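Local coordinates for UDP-4-amino-4,6-dideoxy-N-acetyl-beta-L-altrosamine transaminase (Helicobacter pylori, PDB 2FNU), which transfers an amino group from glutamate to a UDP-linked 4-keto sugar, the second step in making pseudaminic acid for flagellin modification, at residues Q141-C144 and K145-L149; N108-E111 and L112-E115; L302-L305 and H306-I310. All coordinates share one frame; numbering follows the deposited sequence.

Interaction 1. Residues Q141-C144 and K145-L149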
loop_
_atom_site.group_PDB
_atom_site.type_symbol
_atom_site.label_atom_id
_atom_site.label_comp_id
_atom_site.label_asym_id
_atom_site.label_seq_id
_atom_site.Cartn_x
_atom_site.Cartn_y
_atom_site.Cartn_z
ATOM N N GLN B 141 -29.312 -5.588 6.166
ATOM C CA GLN B 141 -29.642 -4.152 6.221
ATOM C C GLN B 141 -30.658 -3.862 7.336
ATOM O O GLN B 141 -30.459 -2.969 8.169
ATOM C CB GLN B 141 -30.256 -3.692 4.901
ATOM C CG GLN B 141 -29.276 -3.485 3.737
ATOM C CD GLN B 141 -29.988 -3.079 2.457
ATOM O OE1 GLN B 141 -31.138 -3.498 2.198
ATOM N NE2 GLN B 141 -29.307 -2.272 1.628
ATOM N N LYS B 142 -31.719 -4.660 7.339
ATOM C CA LYS B 142 -32.813 -4.452 8.291
ATOM C C LYS B 142 -32.342 -4.704 9.701
ATOM O O LYS B 142 -32.674 -3.943 10.625
ATOM C CB LYS B 142 -33.997 -5.351 7.963
ATOM C CG LYS B 142 -34.792 -4.840 6.773
ATOM C CD LYS B 142 -35.990 -5.728 6.511
ATOM C CE LYS B 142 -36.807 -5.196 5.339
ATOM N NZ LYS B 142 -37.813 -6.207 4.902
ATOM N N LEU B 143 -31.551 -5.761 9.876
ATOM C CA LEU B 143 -31.015 -6.049 11.206
ATOM C C LEU B 143 -30.104 -4.943 11.750
ATOM O O LEU B 143 -30.159 -4.570 12.934
ATOM C CB LEU B 143 -30.286 -7.383 11.192
ATOM C CG LEU B 143 -29.869 -7.888 12.575
ATOM C CD1 LEU B 143 -31.072 -8.191 13.470
ATOM C CD2 LEU B 143 -28.981 -9.132 12.492
ATOM N N CYS B 144 -29.232 -4.425 10.889
ATOM C CA CYS B 144 -28.316 -3.371 11.295
ATOM C C CYS B 144 -29.074 -2.086 11.630
ATOM O O CYS B 144 -28.762 -1.417 12.606
ATOM C CB CYS B 144 -27.280 -3.127 10.193
ATOM S SG CYS B 144 -25.990 -4.425 10.114
ATOM N N LYS B 145 -30.082 -1.755 10.826
ATOM C CA LYS B 145 -30.902 -0.570 11.101
ATOM C C LYS B 145 -31.600 -0.762 12.449
ATOM O O LYS B 145 -31.592 0.131 13.296
ATOM C CB LYS B 145 -31.915 -0.341 9.984
ATOM C CG LYS B 145 -32.719 0.937 10.140
ATOM C CD LYS B 145 -33.559 1.197 8.913
ATOM C CE LYS B 145 -34.286 2.531 9.036
ATOM N NZ LYS B 145 -35.046 2.853 7.791
ATOM N N LYS B 146 -32.162 -1.956 12.664
ATOM C CA LYS B 146 -32.898 -2.232 13.905
ATOM C C LYS B 146 -32.017 -1.990 15.132
ATOM O O LYS B 146 -32.472 -1.415 16.125
ATOM C CB LYS B 146 -33.436 -3.674 13.893
ATOM C CG LYS B 146 -34.104 -4.133 15.195
ATOM C CD LYS B 146 -34.529 -5.603 15.108
ATOM C CE LYS B 146 -35.227 -6.031 16.394
ATOM N NZ LYS B 146 -35.650 -7.453 16.325
ATOM N N HIS B 147 -30.754 -2.424 15.065
ATOM C CA HIS B 147 -29.846 -2.404 16.216
ATOM C C HIS B 147 -28.817 -1.268 16.194
ATOM O O HIS B 147 -27.877 -1.259 16.986
ATOM C CB HIS B 147 -29.174 -3.774 16.346
ATOM C CG HIS B 147 -30.105 -4.843 16.833
ATOM N ND1 HIS B 147 -30.437 -4.977 18.162
ATOM C CD2 HIS B 147 -30.797 -5.802 16.171
ATOM C CE1 HIS B 147 -31.276 -5.990 18.302
ATOM N NE2 HIS B 147 -31.522 -6.500 17.108
ATOM N N SER B 148 -29.037 -0.299 15.307
ATOM C CA SER B 148 -28.166 0.879 15.193
ATOM C C SER B 148 -26.711 0.480 14.970
ATOM O O SER B 148 -25.803 1.033 15.591
ATOM C CB SER B 148 -28.289 1.782 16.427
ATOM O OG SER B 148 -29.629 2.223 16.568
ATOM N N LEU B 149 -26.513 -0.519 14.104
ATOM C CA LEU B 149 -25.170 -0.962 13.724
ATOM C C LEU B 149 -24.883 -0.534 12.301
ATOM O O LEU B 149 -25.801 -0.393 11.494
ATOM C CB LEU B 149 -25.084 -2.486 13.755
ATOM C CG LEU B 149 -25.654 -3.210 14.972
ATOM C CD1 LEU B 149 -25.549 -4.731 14.797
ATOM C CD2 LEU B 149 -24.948 -2.749 16.228
#

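Interaction 2. Residues N108-E111 and L112-E115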
loop_
_atom_site.group_PDB
_atom_site.type_symbol
_atom_site.label_atom_id
_atom_site.label_comp_id
_atom_site.label_asym_id
_atom_site.label_seq_id
_atom_site.Cartn_x
_atom_site.Cartn_y
_atom_site.Cartn_z
ATOM N N ASN B 108 -21.670 -18.376 2.805
ATOM C CA ASN B 108 -21.980 -17.019 3.270
ATOM C C ASN B 108 -22.450 -16.948 4.719
ATOM O O ASN B 108 -23.014 -17.905 5.251
ATOM C CB ASN B 108 -23.028 -16.370 2.362
ATOM C CG ASN B 108 -22.412 -15.733 1.125
ATOM O OD1 ASN B 108 -21.215 -15.504 1.077
ATOM N ND2 ASN B 108 -23.243 -15.433 0.127
ATOM N N ILE B 109 -22.230 -15.797 5.341
ATOM C CA ILE B 109 -22.635 -15.595 6.731
ATOM C C ILE B 109 -24.139 -15.898 6.861
ATOM O O ILE B 109 -24.920 -15.570 5.975
ATOM C CB ILE B 109 -22.276 -14.145 7.175
ATOM C CG1 ILE B 109 -22.241 -13.998 8.699
ATOM C CG2 ILE B 109 -23.225 -13.100 6.555
ATOM C CD1 ILE B 109 -21.698 -12.636 9.165
ATOM N N ASP B 110 -24.520 -16.564 7.953
ATOM C CA ASP B 110 -25.917 -16.950 8.153
ATOM C C ASP B 110 -26.715 -15.789 8.738
ATOM O O ASP B 110 -26.615 -15.507 9.928
ATOM C CB ASP B 110 -25.968 -18.178 9.067
ATOM C CG ASP B 110 -27.383 -18.696 9.289
ATOM O OD1 ASP B 110 -27.508 -19.705 10.033
ATOM O OD2 ASP B 110 -28.342 -18.104 8.727
ATOM N N GLU B 111 -27.509 -15.117 7.901
ATOM C CA GLU B 111 -28.223 -13.916 8.331
ATOM C C GLU B 111 -29.225 -14.212 9.454
ATOM O O GLU B 111 -29.612 -13.287 10.208
ATOM C CB GLU B 111 -28.901 -13.211 7.140
ATOM C CG GLU B 111 -30.093 -13.960 6.531
ATOM C CD GLU B 111 -29.745 -15.139 5.619
ATOM O OE1 GLU B 111 -28.562 -15.334 5.241
ATOM O OE2 GLU B 111 -30.681 -15.874 5.229
ATOM N N LEU B 112 -29.618 -15.484 9.565
ATOM C CA LEU B 112 -30.573 -15.895 10.630
ATOM C C LEU B 112 -29.894 -16.166 11.973
ATOM O O LEU B 112 -30.578 -16.380 12.988
ATOM C CB LEU B 112 -31.376 -17.132 10.206
ATOM C CG LEU B 112 -32.230 -16.993 8.939
ATOM C CD1 LEU B 112 -33.035 -18.263 8.716
ATOM C CD2 LEU B 112 -33.136 -15.766 8.999
ATOM N N ALA B 113 -28.563 -16.147 11.988
ATOM C CA ALA B 113 -27.811 -16.461 13.200
ATOM C C ALA B 113 -26.994 -15.279 13.723
ATOM O O ALA B 113 -26.051 -15.467 14.495
ATOM C CB ALA B 113 -26.906 -17.681 12.956
ATOM N N LEU B 114 -27.367 -14.064 13.311
ATOM C CA LEU B 114 -26.640 -12.857 13.688
ATOM C C LEU B 114 -27.234 -12.154 14.897
ATOM O O LEU B 114 -26.503 -11.626 15.734
ATOM C CB LEU B 114 -26.587 -11.847 12.526
ATOM C CG LEU B 114 -26.024 -12.317 11.191
ATOM C CD1 LEU B 114 -26.187 -11.208 10.159
ATOM C CD2 LEU B 114 -24.553 -12.666 11.383
ATOM N N GLU B 115 -28.562 -12.101 14.968
ATOM C CA GLU B 115 -29.201 -11.299 16.013
ATOM C C GLU B 115 -28.817 -11.781 17.410
ATOM O O GLU B 115 -28.626 -10.970 18.321
ATOM C CB GLU B 115 -30.731 -11.240 15.812
ATOM C CG GLU B 115 -31.430 -10.224 16.735
ATOM C CD GLU B 115 -32.747 -9.712 16.164
ATOM O OE1 GLU B 115 -33.321 -10.387 15.279
ATOM O OE2 GLU B 115 -33.183 -8.623 16.587
HETATM O O HOH W 1 -30.282 -13.060 12.872
#

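Interaction 3. Residues L302-L305 and H306-I310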
loop_
_atom_site.group_PDB
_atom_site.type_symbol
_atom_site.label_atom_id
_atom_site.label_comp_id
_atom_site.label_asym_id
_atom_site.label_seq_id
_atom_site.Cartn_x
_atom_site.Cartn_y
_atom_site.Cartn_z
ATOM N N LEU B 302 -6.391 -33.438 -2.596
ATOM C CA LEU B 302 -5.762 -32.210 -3.086
ATOM C C LEU B 302 -4.422 -32.474 -3.757
ATOM O O LEU B 302 -4.146 -31.918 -4.826
ATOM C CB LEU B 302 -5.598 -31.194 -1.950
ATOM C CG LEU B 302 -6.879 -30.582 -1.383
ATOM C CD1 LEU B 302 -6.551 -29.900 -0.069
ATOM C CD2 LEU B 302 -7.511 -29.590 -2.368
ATOM N N GLU B 303 -3.595 -33.315 -3.131
ATOM C CA GLU B 303 -2.312 -33.714 -3.721
ATOM C C GLU B 303 -2.495 -34.449 -5.055
ATOM O O GLU B 303 -1.734 -34.222 -6.000
ATOM C CB GLU B 303 -1.495 -34.557 -2.730
ATOM C CG GLU B 303 -0.926 -33.724 -1.581
ATOM C CD GLU B 303 -0.394 -34.547 -0.406
ATOM O OE1 GLU B 303 -0.651 -35.770 -0.330
ATOM O OE2 GLU B 303 0.273 -33.944 0.460
ATOM N N SER B 304 -3.532 -35.280 -5.142
ATOM C CA SER B 304 -3.841 -35.980 -6.386
ATOM C C SER B 304 -4.261 -34.997 -7.485
ATOM O O SER B 304 -3.806 -35.097 -8.629
ATOM C CB SER B 304 -4.924 -37.031 -6.136
ATOM O OG SER B 304 -5.244 -37.739 -7.329
ATOM N N LEU B 305 -5.107 -34.024 -7.137
ATOM C CA LEU B 305 -5.497 -32.994 -8.093
ATOM C C LEU B 305 -4.262 -32.273 -8.601
ATOM O O LEU B 305 -4.089 -32.094 -9.804
ATOM C CB LEU B 305 -6.476 -31.996 -7.459
ATOM C CG LEU B 305 -7.881 -32.548 -7.190
ATOM C CD1 LEU B 305 -8.719 -31.517 -6.443
ATOM C CD2 LEU B 305 -8.577 -32.999 -8.489
ATOM N N HIS B 306 -3.389 -31.868 -7.677
ATOM C CA HIS B 306 -2.183 -31.148 -8.077
ATOM C C HIS B 306 -1.271 -31.991 -8.968
ATOM O O HIS B 306 -0.693 -31.464 -9.915
ATOM C CB HIS B 306 -1.434 -30.619 -6.852
ATOM C CG HIS B 306 -2.012 -29.348 -6.314
ATOM N ND1 HIS B 306 -1.245 -28.236 -6.044
ATOM C CD2 HIS B 306 -3.293 -29.001 -6.038
ATOM C CE1 HIS B 306 -2.023 -27.270 -5.590
ATOM N NE2 HIS B 306 -3.270 -27.709 -5.575
ATOM N N LYS B 307 -1.159 -33.287 -8.675
ATOM C CA LYS B 307 -0.331 -34.173 -9.517
ATOM C C LYS B 307 -0.869 -34.260 -10.943
ATOM O O LYS B 307 -0.109 -34.482 -11.884
ATOM C CB LYS B 307 -0.222 -35.562 -8.889
ATOM C CG LYS B 307 0.808 -35.632 -7.778
ATOM C CD LYS B 307 0.903 -37.025 -7.180
ATOM C CE LYS B 307 1.850 -37.037 -5.988
ATOM N NZ LYS B 307 1.964 -38.392 -5.384
ATOM N N ARG B 308 -2.176 -34.053 -11.093
ATOM C CA ARG B 308 -2.837 -33.999 -12.400
ATOM C C ARG B 308 -2.815 -32.609 -13.034
ATOM O O ARG B 308 -3.415 -32.396 -14.085
ATOM C CB ARG B 308 -4.289 -34.465 -12.273
ATOM C CG ARG B 308 -4.423 -35.911 -11.802
ATOM C CD ARG B 308 -5.858 -36.252 -11.484
ATOM N NE ARG B 308 -5.977 -37.528 -10.770
ATOM C CZ ARG B 308 -6.280 -38.690 -11.342
ATOM N NH1 ARG B 308 -6.492 -38.758 -12.649
ATOM N NH2 ARG B 308 -6.362 -39.789 -10.605
ATOM N N GLY B 309 -2.130 -31.668 -12.392
ATOM C CA GLY B 309 -1.987 -30.319 -12.937
ATOM C C GLY B 309 -3.154 -29.407 -12.595
ATOM O O GLY B 309 -3.243 -28.307 -13.129
ATOM N N ILE B 310 -4.040 -29.867 -11.710
ATOM C CA ILE B 310 -5.196 -29.061 -11.282
ATOM C C ILE B 310 -4.879 -28.434 -9.931
ATOM O O ILE B 310 -5.014 -29.095 -8.890
ATOM C CB ILE B 310 -6.466 -29.926 -11.172
ATOM C CG1 ILE B 310 -6.747 -30.634 -12.508
ATOM C CG2 ILE B 310 -7.684 -29.074 -10.773
ATOM C CD1 ILE B 310 -7.692 -31.787 -12.352
#

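Interaction 1. Residues Q141-C144 and K145-L149
Lys145 N donates to Gln141 O at 2.9 Å, the first of three i to i+4 bonds late in helix 137-146. Lys146 N repeats the step onto Lys142 O, and its extended chain carries NZ away to a salt bridge with Glu115. At His147 the helix gives out: its N-H bonds to Leu143 O at 3.1 Å and makes a second, weak bond to Cys144 O. Leu143, with CG anti to its backbone N (chi1 -171°), brings Leu143 CD1 to 3.6 Å from His147 CD2, and the two side chains cross obliquely. Leu143 O lies at the ring edge, in its plane, while His147 NE2 probably hydrogen-bonds to Glu115 OE2. Ser148 takes positive phi, 55°, as the C-prime residue of a Schellman motif, its N reaching back to Lys145 O at 3.3 Å. Leu149 N closes the motif on Cys144 O at 2.8 Å, and Leu149 CB comes within 4.2 Å of Cys144 SG; both side chains pack on Ile125 of strand 122-128. Carbonyls left without helical partners at this C-terminus are partly met by the reversing chain, which turns into strand 150-154 of a beta-alpha-beta unit, with apolar groups inward and lysines outward.

Interaction 2. Residues N108-E111 and L112-E115
Between Asp110 and Ala113 the backbone makes a type I beta turn, closed by Ala113 N bonding to Asp110 O at 2.9 Å, with the donor 52° out of the carbonyl plane. The Asp110 side chain adds a second bond to the same turn: with CG anti to the backbone N (chi1 -178°), the carboxylate is carried forward, and OD2 takes the Leu112 N-H at 3.0 Å from above its own plane. Its other oxygen, OD1, rests 3.6 Å from Ala113 CB, so the two branches of one carboxylate meet successive residues. This pairing of side-chain oxygen with the N-H two residues on is an Asx turn, overlapping the backbone turn in the loop that leads from strand 97-100 to strand 122-128. On the apolar side, Leu114 lays CG against Asp110 O, while its CD2 meets Ile109 CD1 at 3.6 Å, the two side chains crossing at about a right angle. Both pack onto neighbouring elements, Leu114 on Leu143 of helix 137-146 and Ile125 of strand 122-128, Ile109 on Ser127 of that strand. Glu111 runs alongside Leu112, pointing the same way, and its OE1 forms a salt bridge with Lys104. A water spans from the turn to the residue past Leu114, donating to Glu111 O at 2.8 Å and accepting from Glu115 N at 2.9 Å.

Interaction 3. Residues L302-L305 and H306-I310
With chi1 -180° Ser304 holds OG beside its own carbonyl carbon, and Arg308, extended from CG to NE, runs back along the helix to meet it. Ser304 OG lies at the edge of the guanidinium, in its plane, 3.5 Å from Arg308 NE; Arg308 CG passes 3.3 Å from Ser304 O, the carbonyl that also accepts the Arg308 N-H. On another side of the helix, chi1 of -81° places the His306 ring beside Leu302 O, with CD2 3.3 Å from that oxygen. The same oxygen takes the His306 N-H at 3.0 Å, while NE2 bonds to Ala312 O, fixing the ring from its far end. Phe217 and Phe218 of the second subunit meet the ring edge-to-face, and Phe218 of that subunit also packs on Leu302. Leu305 O is shared at the helix end: it receives a weak bond from Arg308 N and a straighter one from Ile310 N at 2.9 Å, the latter from above the carbonyl plane. Leu305 CD2 and Ile310 CD1 approach to 4.1 Å as their side chains cross. Gly309, at phi 85°, makes the reversal possible, and its N bonds to His306 O at 2.9 Å. The bonds Ile310 N to Leu305 O and Gly309 N to His306 O form a Schellman motif ending helix 298-307, while His306 and Leu302 meet the second subunit and Leu302 packs on substrate-binding Val314.

How the interactions relate
Interactions 1 and 2 lie about 13 Å apart between centres and touch directly through Glu115: its OE2 is 2.7 Å from Lys146 NZ in a salt bridge and 2.7 Å from His147 NE2 in a probable hydrogen bond. Leu143 CD2 adds packing on Leu114 CB at 3.6 Å, joining the loop to the helix end. Interaction 3 stands apart, its centre about 45 Å from that of interaction 1 and about 35 Å from that of interaction 2. The His306 side chain of interaction 3 is about 8 Å from the bound nucleotide-sugar; the Ile109 side chain of interaction 2 is about 12 Å from the bound PMP. Interaction 1 lies away from the cofactor and substrate sites.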